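Long-range contact in disease resistance protein RRS1 (Arabidopsis thaliana, PDB 4C6S), which pairs with RPS4 through domains that include its TIR domain to recognise the bacterial effectors AvrRps4 and PopP2, and binds W-box DNA as a transcription factor: residues A57-M62 against A92-L97. Sequence-based numbering, arbitrary orientation.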
ATOM      1  N   ALA A  57       8.012  13.427  19.109  1.00 36.54           N
ATOM      2  CA  ALA A  57       8.244  13.425  17.658  1.00 34.64           C
ATOM      3  C   ALA A  57       8.528  14.831  17.123  1.00 39.34           C
ATOM      4  O   ALA A  57       7.879  15.802  17.522  1.00 37.94           O
ATOM      5  CB  ALA A  57       7.058  12.797  16.916  1.00 28.84           C
ATOM      6  N   GLY A  58       9.505  14.940  16.226  1.00 38.07           N
ATOM      7  CA  GLY A  58       9.771  16.208  15.569  1.00 37.62           C
ATOM      8  C   GLY A  58       8.697  16.517  14.539  1.00 34.71           C
ATOM      9  O   GLY A  58       8.379  17.673  14.273  1.00 34.75           O
ATOM     10  N   VAL A  59       8.137  15.472  13.950  1.00 29.35           N
ATOM     11  CA  VAL A  59       7.060  15.640  12.986  1.00 26.69           C
ATOM     12  C   VAL A  59       5.951  14.666  13.305  1.00 29.38           C
ATOM     13  O   VAL A  59       6.198  13.476  13.529  1.00 26.28           O
ATOM     14  CB  VAL A  59       7.540  15.399  11.544  1.00 26.27           C
ATOM     15  CG1 VAL A  59       6.369  15.540  10.569  1.00 28.97           C
ATOM     16  CG2 VAL A  59       8.673  16.359  11.192  1.00 33.03           C
ATOM     17  N   SER A  60       4.726  15.169  13.325  1.00 26.08           N
ATOM     18  CA  SER A  60       3.559  14.330  13.545  1.00 25.19           C
ATOM     19  C   SER A  60       2.790  14.228  12.239  1.00 25.67           C
ATOM     20  O   SER A  60       2.276  15.227  11.734  1.00 27.72           O
ATOM     21  CB  SER A  60       2.689  14.947  14.648  1.00 29.14           C
ATOM     22  OG  SER A  60       1.516  14.191  14.874  1.00 29.58           O
ATOM     23  N   VAL A  61       2.741  13.029  11.665  1.00 21.21           N
ATOM     24  CA  VAL A  61       1.993  12.816  10.425  1.00 19.39           C
ATOM     25  C   VAL A  61       0.682  12.127  10.775  1.00 22.80           C
ATOM     26  O   VAL A  61       0.685  10.959  11.176  1.00 23.11           O
ATOM     27  CB  VAL A  61       2.760  11.923   9.460  1.00 18.83           C
ATOM     28  CG1 VAL A  61       1.911  11.646   8.205  1.00 21.42           C
ATOM     29  CG2 VAL A  61       4.087  12.554   9.083  1.00 23.82           C
ATOM     30  N   MET A  62      -0.434  12.844  10.640  1.00 21.83           N
ATOM     31  CA  MET A  62      -1.743  12.279  10.949  1.00 20.05           C
ATOM     32  C   MET A  62      -2.355  11.740   9.672  1.00 23.68           C
ATOM     33  O   MET A  62      -2.650  12.508   8.757  1.00 22.52           O
ATOM     34  CB  MET A  62      -2.659  13.348  11.541  1.00 22.11           C
ATOM     35  CG  MET A  62      -2.129  13.888  12.871  1.00 29.79           C
ATOM     36  SD  MET A  62      -3.194  15.101  13.682  1.00 34.40           S
ATOM     37  CE  MET A  62      -4.715  14.226  13.707  1.00 47.77           C
ATOM     38  N   ALA A  92       6.242  19.819  13.927  1.00 36.34           N
ATOM     39  CA  ALA A  92       5.383  20.106  12.785  1.00 33.32           C
ATOM     40  C   ALA A  92       4.302  19.050  12.658  1.00 33.08           C
ATOM     41  O   ALA A  92       4.512  17.888  13.005  1.00 32.32           O
ATOM     42  CB  ALA A  92       6.194  20.146  11.518  1.00 38.99           C
ATOM     43  N   VAL A  93       3.156  19.448  12.116  1.00 30.53           N
ATOM     44  CA  VAL A  93       2.069  18.519  11.879  1.00 25.87           C
ATOM     45  C   VAL A  93       1.755  18.433  10.381  1.00 27.30           C
ATOM     46  O   VAL A  93       1.532  19.446   9.715  1.00 30.35           O
ATOM     47  CB  VAL A  93       0.802  18.906  12.672  1.00 27.55           C
ATOM     48  CG1 VAL A  93      -0.315  17.913  12.387  1.00 26.91           C
ATOM     49  CG2 VAL A  93       1.112  18.962  14.167  1.00 29.98           C
ATOM     50  N   VAL A  94       1.776  17.222   9.842  1.00 24.32           N
ATOM     51  CA  VAL A  94       1.429  17.026   8.440  1.00 22.33           C
ATOM     52  C   VAL A  94       0.198  16.130   8.399  1.00 23.44           C
ATOM     53  O   VAL A  94       0.140  15.130   9.119  1.00 25.05           O
ATOM     54  CB  VAL A  94       2.588  16.365   7.675  1.00 26.21           C
ATOM     55  CG1 VAL A  94       2.195  16.109   6.220  1.00 27.87           C
ATOM     56  CG2 VAL A  94       3.829  17.251   7.750  1.00 29.72           C
ATOM     57  N   SER A  95      -0.796  16.492   7.584  1.00 23.81           N
ATOM     58  CA  SER A  95      -2.054  15.748   7.569  1.00 21.28           C
ATOM     59  C   SER A  95      -2.222  15.056   6.228  1.00 23.32           C
ATOM     60  O   SER A  95      -1.883  15.613   5.192  1.00 25.15           O
ATOM     61  CB  SER A  95      -3.243  16.683   7.805  1.00 24.50           C
ATOM     62  OG  SER A  95      -3.205  17.213   9.121  1.00 26.54           O
ATOM     63  N   VAL A  96      -2.752  13.839   6.257  1.00 19.45           N
ATOM     64  CA  VAL A  96      -2.943  13.088   5.021  1.00 20.21           C
ATOM     65  C   VAL A  96      -4.386  12.636   4.957  1.00 18.82           C
ATOM     66  O   VAL A  96      -4.848  11.883   5.833  1.00 23.85           O
ATOM     67  CB  VAL A  96      -2.028  11.846   4.978  1.00 19.80           C
ATOM     68  CG1 VAL A  96      -2.217  11.081   3.670  1.00 21.29           C
ATOM     69  CG2 VAL A  96      -0.543  12.248   5.139  1.00 22.29           C
ATOM     70  N   LEU A  97      -5.111  13.105   3.936  1.00 18.58           N
ATOM     71  CA  LEU A  97      -6.503  12.702   3.755  1.00 19.02           C
ATOM     72  C   LEU A  97      -6.478  11.471   2.873  1.00 24.68           C
ATOM     73  O   LEU A  97      -6.336  11.581   1.651  1.00 23.22           O
ATOM     74  CB  LEU A  97      -7.329  13.809   3.098  1.00 23.45           C
ATOM     75  CG  LEU A  97      -7.393  15.108   3.880  1.00 23.71           C
ATOM     76  CD1 LEU A  97      -8.251  16.150   3.147  1.00 29.26           C
ATOM     77  CD2 LEU A  97      -7.996  14.839   5.252  1.00 27.73           C
TER
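Ser60 and Met62 bond to Ala92, Val94 and Val96 of strand 92-97, each through both its N-H and its C=O. Ser60 N reaches Ala92 O at 2.7 Å in an almost straight bond (175° at the hydrogen), while its carbonyl takes the N-H of Val94; Met62 N then returns to Val94 O at 2.8 Å, and Met62 O receives Val96 N. Ahead of this ladder, Gly58 O accepts Ala92 N at 3.0 Å. The alternate residues bond on the other side, to strand 8-12: Val59 to Cys9, Val61 to Cys9 and Ser11. The carbonyl oxygens of the ladder also receive weaker CA-H...O contacts; Val94 O, for instance, has Val61 CA at 3.2 Å.

The pair illustrates the beta-alpha-beta crossover of the flavodoxin-like TIR fold: parallel neighbours, axes 17° apart, joined through helix 74-82 as the central strand and its neighbour in a five-stranded parallel sheet.

Side chains alternate between the two faces. On that of helix 128-143, Val59 CG1 meets Val94 CG2 at 4.2 Å, and chi1 of 176° sets Val61 CG1 anti to its backbone N, where it touches Val96 CG2 at 4.0 Å. His143 lies against both Val59 and Ala92, and Ile135 against Val96. On the face of helix 74-82, Met62 SD lies 4.2 Å from Val93 CG1, and the methionine also packs on Trp74 and Phe78.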